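Local coordinates for protein DyP2 (Amycolatopsis sp. ATCC 39116, PDB 4G2C) that is a haem-containing, dye-decolourising type peroxidase that also holds a manganese(II) ion and probably oxidises dyes and lignin-related compounds with hydrogen peroxide, at residues D210-F215 against D386-L391; K284-D289 against P469-V474; G197-L202 against F271-L276. One frame throughout, in Å; residues are numbered along the deposited sequence.

Contact 1. Residues D210-F215 against D386-L391. With HEM (protoporphyrin IX containing Fe), chain C.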
loop_
_atom_site.group_PDB
_atom_site.type_symbol
_atom_site.label_atom_id
_atom_site.label_comp_id
_atom_site.label_asym_id
_atom_site.label_seq_id
_atom_site.Cartn_x
_atom_site.Cartn_y
_atom_site.Cartn_z
ATOM N N ASP A 210 -6.122 9.656 12.956
ATOM C CA ASP A 210 -5.226 8.887 12.086
ATOM C C ASP A 210 -5.935 7.693 11.466
ATOM O O ASP A 210 -6.650 6.970 12.160
ATOM C CB ASP A 210 -4.029 8.363 12.881
ATOM C CG ASP A 210 -3.164 9.476 13.444
ATOM O OD1 ASP A 210 -2.700 10.317 12.639
ATOM O OD2 ASP A 210 -2.947 9.501 14.685
ATOM N N GLY A 211 -5.700 7.458 10.177
ATOM C CA GLY A 211 -6.256 6.292 9.506
ATOM C C GLY A 211 -5.732 4.981 10.065
ATOM O O GLY A 211 -4.554 4.867 10.384
ATOM N N ILE A 212 -6.597 3.979 10.178
ATOM C CA ILE A 212 -6.177 2.677 10.713
ATOM C C ILE A 212 -6.650 1.515 9.857
ATOM O O ILE A 212 -7.551 1.673 9.034
ATOM C CB ILE A 212 -6.746 2.439 12.106
ATOM C CG1 ILE A 212 -8.284 2.425 12.041
ATOM C CG2 ILE A 212 -6.210 3.485 13.076
ATOM C CD1 ILE A 212 -8.963 2.092 13.380
ATOM N N GLU A 213 -6.043 0.346 10.050
ATOM C CA GLU A 213 -6.566 -0.869 9.416
ATOM C C GLU A 213 -7.345 -1.699 10.443
ATOM O O GLU A 213 -7.424 -1.321 11.612
ATOM C CB GLU A 213 -5.465 -1.679 8.737
ATOM C CG GLU A 213 -4.296 -1.991 9.643
ATOM C CD GLU A 213 -4.687 -2.898 10.793
ATOM O OE1 GLU A 213 -4.434 -2.518 11.958
ATOM O OE2 GLU A 213 -5.249 -3.995 10.526
ATOM N N HIS A 214 -7.920 -2.816 10.017
ATOM C CA HIS A 214 -8.885 -3.520 10.873
ATOM C C HIS A 214 -8.344 -4.093 12.181
ATOM O O HIS A 214 -9.102 -4.269 13.128
ATOM C CB HIS A 214 -9.710 -4.537 10.080
ATOM C CG HIS A 214 -10.788 -3.893 9.256
ATOM N ND1 HIS A 214 -11.916 -3.332 9.818
ATOM C CD2 HIS A 214 -10.884 -3.674 7.922
ATOM C CE1 HIS A 214 -12.669 -2.809 8.865
ATOM N NE2 HIS A 214 -12.063 -2.999 7.705
ATOM N N PHE A 215 -7.038 -4.339 12.261
ATOM C CA PHE A 215 -6.472 -4.847 13.508
ATOM C C PHE A 215 -6.374 -3.750 14.561
ATOM O O PHE A 215 -6.035 -4.029 15.723
ATOM C CB PHE A 215 -5.093 -5.488 13.298
ATOM C CG PHE A 215 -5.109 -6.696 12.400
ATOM C CD1 PHE A 215 -6.239 -7.485 12.290
ATOM C CD2 PHE A 215 -3.989 -7.033 11.661
ATOM C CE1 PHE A 215 -6.246 -8.606 11.455
ATOM C CE2 PHE A 215 -3.986 -8.146 10.833
ATOM C CZ PHE A 215 -5.123 -8.934 10.732
ATOM N N ASP A 386 -15.968 -0.727 17.639
ATOM C CA ASP A 386 -14.847 0.213 17.575
ATOM C C ASP A 386 -13.567 -0.612 17.587
ATOM O O ASP A 386 -13.302 -1.333 18.555
ATOM C CB ASP A 386 -14.893 1.163 18.786
ATOM C CG ASP A 386 -13.736 2.175 18.815
ATOM O OD1 ASP A 386 -12.795 2.085 17.986
ATOM O OD2 ASP A 386 -13.766 3.054 19.710
ATOM N N PRO A 387 -12.773 -0.530 16.507
ATOM C CA PRO A 387 -11.572 -1.368 16.367
ATOM C C PRO A 387 -10.527 -1.130 17.467
ATOM O O PRO A 387 -9.659 -1.987 17.699
ATOM C CB PRO A 387 -11.012 -0.956 15.005
ATOM C CG PRO A 387 -12.177 -0.330 14.280
ATOM C CD PRO A 387 -12.973 0.353 15.347
ATOM N N ASN A 388 -10.611 0.015 18.137
ATOM C CA ASN A 388 -9.679 0.332 19.217
ATOM C C ASN A 388 -10.293 0.241 20.611
ATOM O O ASN A 388 -9.599 0.451 21.608
ATOM C CB ASN A 388 -9.046 1.711 19.016
ATOM C CG ASN A 388 -8.126 1.766 17.794
ATOM O OD1 ASN A 388 -8.382 2.511 16.846
ATOM N ND2 ASN A 388 -7.056 0.975 17.818
ATOM N N ALA A 389 -11.583 -0.084 20.677
ATOM C CA ALA A 389 -12.255 -0.287 21.956
ATOM C C ALA A 389 -11.621 -1.456 22.702
ATOM O O ALA A 389 -11.057 -2.369 22.081
ATOM C CB ALA A 389 -13.754 -0.525 21.749
ATOM N N ASP A 390 -11.700 -1.430 24.030
ATOM C CA ASP A 390 -11.203 -2.547 24.839
ATOM C C ASP A 390 -12.239 -3.670 24.886
ATOM O O ASP A 390 -13.072 -3.722 25.801
ATOM C CB ASP A 390 -10.861 -2.085 26.260
ATOM C CG ASP A 390 -10.304 -3.206 27.130
ATOM O OD1 ASP A 390 -9.465 -4.001 26.645
ATOM O OD2 ASP A 390 -10.707 -3.285 28.311
ATOM N N LEU A 391 -12.188 -4.553 23.885
ATOM C CA LEU A 391 -13.113 -5.678 23.767
ATOM C C LEU A 391 -12.356 -6.993 23.635
ATOM O O LEU A 391 -11.253 -7.029 23.102
ATOM C CB LEU A 391 -14.018 -5.509 22.538
ATOM C CG LEU A 391 -14.850 -4.228 22.400
ATOM C CD1 LEU A 391 -15.515 -4.159 21.033
ATOM C CD2 LEU A 391 -15.889 -4.131 23.508
HETATM C CHA HEM C . 3.359 -0.313 7.243
HETATM C CHB HEM C . -0.493 -3.089 8.282
HETATM C CHC HEM C . -0.115 -5.326 3.987
HETATM C CHD HEM C . 4.146 -3.130 3.317
HETATM C C1A HEM C . 2.276 -0.854 7.894
HETATM C C2A HEM C . 1.776 -0.427 9.185
HETATM C C3A HEM C . 0.713 -1.193 9.461
HETATM C C4A HEM C . 0.503 -2.121 8.364
HETATM C CMA HEM C . -0.158 -1.118 10.727
HETATM C CAA HEM C . 2.387 0.712 10.048
HETATM C CBA HEM C . 1.824 2.059 9.584
HETATM C CGA HEM C . 2.611 2.635 8.429
HETATM O O1A HEM C . 3.843 2.783 8.527
HETATM O O2A HEM C . 2.011 2.960 7.383
HETATM C C1B HEM C . -0.743 -3.955 7.227
HETATM C C2B HEM C . -1.824 -4.932 7.108
HETATM C C3B HEM C . -1.703 -5.539 5.911
HETATM C C4B HEM C . -0.569 -4.965 5.229
HETATM C CMB HEM C . -2.891 -5.215 8.196
HETATM C CAB HEM C . -2.588 -6.633 5.274
HETATM C CBB HEM C . -3.838 -6.838 5.697
HETATM C C1C HEM C . 1.115 -4.982 3.470
HETATM C C2C HEM C . 1.750 -5.585 2.309
HETATM C C3C HEM C . 2.923 -4.957 2.121
HETATM C C4C HEM C . 3.062 -3.952 3.156
HETATM C CMC HEM C . 1.150 -6.718 1.429
HETATM C CAC HEM C . 3.988 -5.257 1.038
HETATM C CBC HEM C . 4.033 -6.442 0.409
HETATM C C1D HEM C . 4.299 -2.141 4.266
HETATM C C2D HEM C . 5.350 -1.158 4.243
HETATM C C3D HEM C . 5.076 -0.284 5.457
HETATM C C4D HEM C . 3.919 -0.823 6.100
HETATM C CMD HEM C . 6.476 -1.025 3.203
HETATM C CAD HEM C . 5.880 0.903 5.949
HETATM C CBD HEM C . 7.104 0.282 6.591
HETATM C CGD HEM C . 7.975 1.454 6.945
HETATM O O1D HEM C . 8.308 2.239 6.017
HETATM O O2D HEM C . 8.281 1.610 8.158
HETATM N NA HEM C . 1.480 -1.871 7.420
HETATM N NB HEM C . -0.010 -4.010 6.057
HETATM N NC HEM C . 1.946 -3.989 3.963
HETATM N ND HEM C . 3.486 -1.907 5.370
HETATM FE FE HEM C . 1.768 -3.096 5.835
HETATM O O HOH W 1 -9.715 -4.434 15.928
#
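Ile212 meets the loop 386-391 by way of its first torsion (chi1 62°), which sets CG1 between its own backbone N and carbonyl carbon; the extended second torsion (chi2 176°) then carries CD1 straight on to Pro387 and Asn388. CD1 lies 4.0 Å from Pro387 CB, with the two side chains crossing at about a right angle. Asn388 comes from the opposite direction and places its OD1 3.5 Å from Ile212 CD1, while its ND2 is hydrogen-bonded to Gly216 O. The loop presents this pair through a type I beta turn from Asp386 to Ala389, doubled by an Asx turn in which Asp386 OD1 accepts from Asn388 N, met from 54° above the carboxylate plane. A bridging water joins the backbones, donating to His214 O at 2.9 Å and to Pro387 O at 3.0 Å. The contact thus ties a surface turn to the chain that follows the edge strand 211-212 of the five-stranded antiparallel sheet and runs on to line the haem pocket. There Glu213, bent at chi2, brings OE2 to 3.5 Å from the haem methyl CMB, and the same OE2 is held by a hydrogen bond from Gln278 NE2. Phe215, whose ring stacks with Phe283, comes obliquely against the same methyl group.

Contact 2. Residues K284-D289 against P469-V474. With MN (manganese (II) ion), chain D; ACT (acetate ion), chain Y.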
loop_
_atom_site.group_PDB
_atom_site.type_symbol
_atom_site.label_atom_id
_atom_site.label_comp_id
_atom_site.label_asym_id
_atom_site.label_seq_id
_atom_site.Cartn_x
_atom_site.Cartn_y
_atom_site.Cartn_z
ATOM N N LYS A 284 -6.340 -10.850 17.287
ATOM C CA LYS A 284 -6.433 -10.416 18.679
ATOM C C LYS A 284 -6.226 -11.571 19.657
ATOM O O LYS A 284 -5.739 -11.364 20.762
ATOM C CB LYS A 284 -7.764 -9.724 18.965
ATOM C CG LYS A 284 -7.906 -8.389 18.302
ATOM C CD LYS A 284 -6.693 -7.495 18.570
ATOM C CE LYS A 284 -6.887 -6.127 17.927
ATOM N NZ LYS A 284 -5.676 -5.274 17.985
ATOM N N GLU A 285 -6.597 -12.779 19.254
ATOM C CA GLU A 285 -6.371 -13.938 20.091
ATOM C C GLU A 285 -4.877 -14.157 20.105
ATOM O O GLU A 285 -4.273 -14.463 21.142
ATOM C CB GLU A 285 -7.080 -15.181 19.533
ATOM C CG GLU A 285 -8.589 -15.180 19.712
ATOM C CD GLU A 285 -9.252 -16.419 19.119
ATOM O OE1 GLU A 285 -8.790 -16.903 18.061
ATOM O OE2 GLU A 285 -10.228 -16.920 19.717
ATOM N N ALA A 286 -4.280 -13.999 18.935
ATOM C CA ALA A 286 -2.844 -14.149 18.806
ATOM C C ALA A 286 -2.122 -13.143 19.680
ATOM O O ALA A 286 -1.162 -13.508 20.337
ATOM C CB ALA A 286 -2.399 -14.037 17.344
ATOM N N GLU A 287 -2.574 -11.885 19.693
ATOM C CA GLU A 287 -1.970 -10.884 20.592
ATOM C C GLU A 287 -2.060 -11.398 22.022
ATOM O O GLU A 287 -1.075 -11.370 22.770
ATOM C CB GLU A 287 -2.650 -9.501 20.512
ATOM C CG GLU A 287 -2.582 -8.787 19.157
ATOM C CD GLU A 287 -3.111 -7.338 19.186
ATOM O OE1 GLU A 287 -3.401 -6.805 18.086
ATOM O OE2 GLU A 287 -3.224 -6.721 20.286
ATOM N N ARG A 288 -3.250 -11.867 22.401
ATOM C CA ARG A 288 -3.474 -12.352 23.760
ATOM C C ARG A 288 -2.524 -13.496 24.123
ATOM O O ARG A 288 -1.856 -13.447 25.150
ATOM C CB ARG A 288 -4.926 -12.795 23.947
ATOM C CG ARG A 288 -5.225 -13.340 25.341
ATOM C CD ARG A 288 -6.463 -14.224 25.319
ATOM N NE ARG A 288 -6.299 -15.354 24.401
ATOM C CZ ARG A 288 -7.273 -15.837 23.627
ATOM N NH1 ARG A 288 -8.485 -15.289 23.661
ATOM N NH2 ARG A 288 -7.038 -16.868 22.819
ATOM N N ASP A 289 -2.475 -14.517 23.272
ATOM C CA ASP A 289 -1.666 -15.697 23.526
ATOM C C ASP A 289 -0.162 -15.403 23.602
ATOM O O ASP A 289 0.542 -16.002 24.419
ATOM C CB ASP A 289 -1.937 -16.788 22.479
ATOM C CG ASP A 289 -3.376 -17.309 22.521
ATOM O OD1 ASP A 289 -4.081 -17.097 23.537
ATOM O OD2 ASP A 289 -3.802 -17.931 21.526
ATOM N N PRO A 469 3.698 -20.755 16.455
ATOM C CA PRO A 469 3.790 -19.725 15.418
ATOM C C PRO A 469 2.590 -18.799 15.521
ATOM O O PRO A 469 1.528 -19.246 15.926
ATOM C CB PRO A 469 3.722 -20.535 14.116
ATOM C CG PRO A 469 3.046 -21.830 14.497
ATOM C CD PRO A 469 3.476 -22.105 15.895
ATOM N N ILE A 470 2.753 -17.526 15.193
ATOM C CA ILE A 470 1.601 -16.653 15.093
ATOM C C ILE A 470 0.737 -17.156 13.938
ATOM O O ILE A 470 1.226 -17.375 12.834
ATOM C CB ILE A 470 2.005 -15.205 14.825
ATOM C CG1 ILE A 470 3.109 -14.764 15.798
ATOM C CG2 ILE A 470 0.786 -14.296 14.903
ATOM C CD1 ILE A 470 2.699 -14.728 17.257
ATOM N N PRO A 471 -0.559 -17.373 14.199
ATOM C CA PRO A 471 -1.422 -17.884 13.130
ATOM C C PRO A 471 -1.574 -16.841 12.019
ATOM O O PRO A 471 -1.537 -15.643 12.321
ATOM C CB PRO A 471 -2.762 -18.123 13.850
ATOM C CG PRO A 471 -2.738 -17.171 15.032
ATOM C CD PRO A 471 -1.280 -17.212 15.477
ATOM N N GLN A 472 -1.715 -17.290 10.768
ATOM C CA GLN A 472 -1.923 -16.395 9.631
ATOM C C GLN A 472 -3.344 -15.832 9.660
ATOM O O GLN A 472 -4.314 -16.573 9.476
ATOM C CB GLN A 472 -1.680 -17.131 8.303
ATOM C CG GLN A 472 -1.559 -16.207 7.082
ATOM C CD GLN A 472 -1.558 -16.948 5.723
ATOM O OE1 GLN A 472 -0.835 -17.930 5.512
ATOM N NE2 GLN A 472 -2.371 -16.459 4.802
ATOM N N ALA A 473 -3.466 -14.523 9.887
ATOM C CA ALA A 473 -4.781 -13.884 10.015
ATOM C C ALA A 473 -5.145 -13.028 8.807
ATOM O O ALA A 473 -6.190 -12.367 8.790
ATOM C CB ALA A 473 -4.865 -13.056 11.309
ATOM N N VAL A 474 -4.273 -13.028 7.807
ATOM C CA VAL A 474 -4.528 -12.292 6.577
ATOM C C VAL A 474 -4.599 -13.250 5.395
ATOM O O VAL A 474 -3.695 -14.067 5.184
ATOM C CB VAL A 474 -3.458 -11.211 6.340
ATOM C CG1 VAL A 474 -3.547 -10.656 4.914
ATOM C CG2 VAL A 474 -3.583 -10.096 7.403
HETATM MN MN MN D . -3.416 -4.580 21.131
HETATM C C ACT Y . 5.628 -17.070 12.631
HETATM O O ACT Y . 5.498 -16.857 13.881
HETATM O OXT ACT Y . 5.567 -16.116 11.811
HETATM C CH3 ACT Y . 5.820 -18.430 12.055
HETATM O O HOH W 2 -1.329 -3.634 20.780
#
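Ala286 turns its methyl group from helix 280-293 toward Ile470 and Pro471, and that one carbon makes the whole of the helix's contribution to the contact between the two segments. Ala286 CB lies 3.8 Å from Pro471 CD, with the neighbouring ring carbon CG almost as near, so the proline meets it along one side of its ring. Ile470 adds its methyl branch CG2, which is set anti to the backbone N and comes to 4.0 Å from Ala286 CB. The other branch, CG1, is directed elsewhere and passes near an acetate ion, most likely a component of the crystallisation medium, which accepts a hydrogen bond from Ile470 N.

The helix uses its next residue differently. Glu287 points away from the loop, extended beyond CG, and its carboxylate divides its work between two oxygens. OE2 binds manganese at 2.3 Å, whereas OE1 takes a salt bridge from Lys284 NZ at 2.7 Å, met 36° out of the carboxylate plane. Lys284 is bent at chi2 (-50°), and its charge would be expected to steady the carboxylate beside the metal. Water 2, 2.3 Å from the manganese, and Glu313 are further ligands.

The helix thus packs through Ala286 on the loop before strand 474-484, while Glu287, pointing away from that loop, supplies one of the two glutamates of the manganese site seen in this peroxidase.

Contact 3. Residues G197-L202 against F271-L276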
loop_
_atom_site.group_PDB
_atom_site.type_symbol
_atom_site.label_atom_id
_atom_site.label_comp_id
_atom_site.label_asym_id
_atom_site.label_seq_id
_atom_site.Cartn_x
_atom_site.Cartn_y
_atom_site.Cartn_z
ATOM N N GLY A 197 -16.407 -7.238 -11.890
ATOM C CA GLY A 197 -16.244 -7.216 -10.445
ATOM C C GLY A 197 -16.192 -5.816 -9.883
ATOM O O GLY A 197 -15.820 -4.875 -10.584
ATOM N N GLU A 198 -16.560 -5.679 -8.611
ATOM C CA GLU A 198 -16.554 -4.386 -7.938
ATOM C C GLU A 198 -16.153 -4.553 -6.475
ATOM O O GLU A 198 -16.390 -5.601 -5.889
ATOM C CB GLU A 198 -17.938 -3.739 -8.036
ATOM C CG GLU A 198 -18.105 -2.472 -7.213
ATOM C CD GLU A 198 -19.371 -1.680 -7.570
ATOM O OE1 GLU A 198 -20.146 -2.123 -8.447
ATOM O OE2 GLU A 198 -19.590 -0.612 -6.958
ATOM N N GLU A 199 -15.525 -3.531 -5.896
ATOM C CA GLU A 199 -15.239 -3.516 -4.461
ATOM C C GLU A 199 -15.526 -2.112 -3.935
ATOM O O GLU A 199 -15.504 -1.141 -4.694
ATOM C CB GLU A 199 -13.769 -3.887 -4.158
ATOM C CG GLU A 199 -13.269 -5.208 -4.763
ATOM C CD GLU A 199 -13.733 -6.444 -4.002
ATOM O OE1 GLU A 199 -14.326 -6.289 -2.911
ATOM O OE2 GLU A 199 -13.505 -7.577 -4.501
ATOM N N SER A 200 -15.792 -2.002 -2.641
ATOM C CA SER A 200 -15.975 -0.696 -2.019
ATOM C C SER A 200 -15.004 -0.538 -0.853
ATOM O O SER A 200 -14.893 -1.414 0.010
ATOM C CB SER A 200 -17.423 -0.502 -1.549
ATOM O OG SER A 200 -18.348 -0.825 -2.593
ATOM N N GLY A 201 -14.286 0.579 -0.848
ATOM C CA GLY A 201 -13.391 0.897 0.241
ATOM C C GLY A 201 -14.039 1.892 1.190
ATOM O O GLY A 201 -14.717 2.832 0.775
ATOM N N LEU A 202 -13.831 1.678 2.477
ATOM C CA LEU A 202 -14.354 2.580 3.494
ATOM C C LEU A 202 -13.224 2.852 4.469
ATOM O O LEU A 202 -12.740 1.929 5.141
ATOM C CB LEU A 202 -15.543 1.943 4.217
ATOM C CG LEU A 202 -16.117 2.748 5.384
ATOM C CD1 LEU A 202 -16.875 3.980 4.878
ATOM C CD2 LEU A 202 -16.992 1.874 6.296
ATOM N N PHE A 271 0.637 -0.913 -11.008
ATOM C CA PHE A 271 -0.346 -0.847 -9.925
ATOM C C PHE A 271 -0.666 -2.246 -9.445
ATOM O O PHE A 271 -1.060 -3.099 -10.240
ATOM C CB PHE A 271 -1.610 -0.154 -10.444
ATOM C CG PHE A 271 -2.692 0.046 -9.411
ATOM C CD1 PHE A 271 -2.525 0.949 -8.371
ATOM C CD2 PHE A 271 -3.903 -0.635 -9.517
ATOM C CE1 PHE A 271 -3.527 1.140 -7.445
ATOM C CE2 PHE A 271 -4.913 -0.442 -8.602
ATOM C CZ PHE A 271 -4.730 0.442 -7.562
ATOM N N VAL A 272 -0.459 -2.490 -8.152
ATOM C CA VAL A 272 -0.817 -3.769 -7.536
ATOM C C VAL A 272 -2.154 -3.604 -6.856
ATOM O O VAL A 272 -2.314 -2.693 -6.052
ATOM C CB VAL A 272 0.172 -4.189 -6.422
ATOM C CG1 VAL A 272 -0.058 -5.654 -6.029
ATOM C CG2 VAL A 272 1.601 -3.960 -6.841
ATOM N N PHE A 273 -3.115 -4.467 -7.183
ATOM C CA PHE A 273 -4.352 -4.576 -6.401
ATOM C C PHE A 273 -4.460 -5.983 -5.817
ATOM O O PHE A 273 -4.406 -6.969 -6.557
ATOM C CB PHE A 273 -5.597 -4.265 -7.252
ATOM C CG PHE A 273 -6.872 -4.231 -6.453
ATOM C CD1 PHE A 273 -7.458 -5.407 -6.011
ATOM C CD2 PHE A 273 -7.467 -3.026 -6.113
ATOM C CE1 PHE A 273 -8.623 -5.384 -5.247
ATOM C CE2 PHE A 273 -8.631 -2.993 -5.355
ATOM C CZ PHE A 273 -9.207 -4.175 -4.925
ATOM N N ARG A 274 -4.582 -6.078 -4.493
ATOM C CA ARG A 274 -4.755 -7.366 -3.811
ATOM C C ARG A 274 -5.783 -7.235 -2.673
ATOM O O ARG A 274 -5.601 -6.425 -1.758
ATOM C CB ARG A 274 -3.429 -7.854 -3.217
ATOM C CG ARG A 274 -2.478 -8.574 -4.163
ATOM C CD ARG A 274 -1.038 -8.594 -3.608
ATOM N NE ARG A 274 -0.831 -9.598 -2.558
ATOM C CZ ARG A 274 -0.565 -10.876 -2.817
ATOM N NH1 ARG A 274 -0.480 -11.274 -4.074
ATOM N NH2 ARG A 274 -0.384 -11.755 -1.836
ATOM N N LYS A 275 -6.848 -8.038 -2.720
ATOM C CA LYS A 275 -7.872 -8.022 -1.671
ATOM C C LYS A 275 -7.424 -8.945 -0.557
ATOM O O LYS A 275 -7.259 -10.154 -0.768
ATOM C CB LYS A 275 -9.232 -8.486 -2.215
ATOM C CG LYS A 275 -10.414 -8.236 -1.278
ATOM C CD LYS A 275 -11.692 -8.861 -1.826
ATOM C CE LYS A 275 -12.908 -8.516 -0.963
ATOM N NZ LYS A 275 -14.211 -8.923 -1.572
ATOM N N LEU A 276 -7.201 -8.366 0.623
ATOM C CA LEU A 276 -6.628 -9.101 1.744
ATOM C C LEU A 276 -7.633 -9.135 2.882
ATOM O O LEU A 276 -7.956 -8.108 3.480
ATOM C CB LEU A 276 -5.320 -8.443 2.214
ATOM C CG LEU A 276 -4.280 -8.212 1.114
ATOM C CD1 LEU A 276 -3.074 -7.424 1.625
ATOM C CD2 LEU A 276 -3.823 -9.533 0.499
#
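Glu199 and Lys275 form a salt bridge that brings the lysine to the buried carboxylate of Glu199, between two strands whose backbones stay well apart, 9.1 Å between their nearest CA atoms. Lys275 NZ donates to Glu199 OE1 at 3.0 Å, meeting it on the syn side and only 16° out of the carboxylate plane. Its bond to Glu199 OE2 is weak, at 3.3 Å, which makes the grip on the carboxylate lopsided.

OE2, the weaker partner of the lysine, also accepts from Tyr160 OH and His159 NE2, so three donors converge on it when the weak lysine bond is counted. Lys275 NZ is likewise shared, since it makes a second salt bridge with Glu157 OE1 and lies in a cation-pi arrangement with Tyr380. The ammonium group is thus shared by two carboxylates, an environment that would be expected to favour its charged form.

The lysine arrives at about a right angle to the glutamate, its chain fully extended from chi1 onward, which carries NZ across to the carboxylate. In Glu199, chi1 (-53°) places CG beside the ring of Phe273, 4.2 Å from its CZ and oblique to it, and the bend at chi2 (-78°) sets the carboxylate beside Lys275 NZ. Phe273 in turn stands edge-to-face against Phe71.

Strand 193-205 belongs to one antiparallel sheet and strand 267-278 to another, consistent with the pair of ferredoxin-like alpha+beta units of the dye-decolourising peroxidases, joined here by side chains.

How the contacts relate
Each contact holds a residue of the haem pocket (Glu213, Val474 and Leu276), yet Ile470 lies about 12 Å and Lys275 about 10 Å from the haem by their side chains, while the side chain of Asn388 is about 7 Å from the manganese. Contacts 1 and 2, with centres 16 Å apart, touch twice: Phe215 O, 2.6 Å from Lys284 NZ in a probable hydrogen bond, joins the manganese-binding helix, and Phe215 CZ packs 3.8 Å from Val474 CG2 at the start of strand 474-484. Contact 3 meets contact 2 where Val474 CG1 lies 3.9 Å from Leu276 CB. Contacts 1 and 3 do not touch, but strands 211-212 and 193-205 are neighbours in the same sheet.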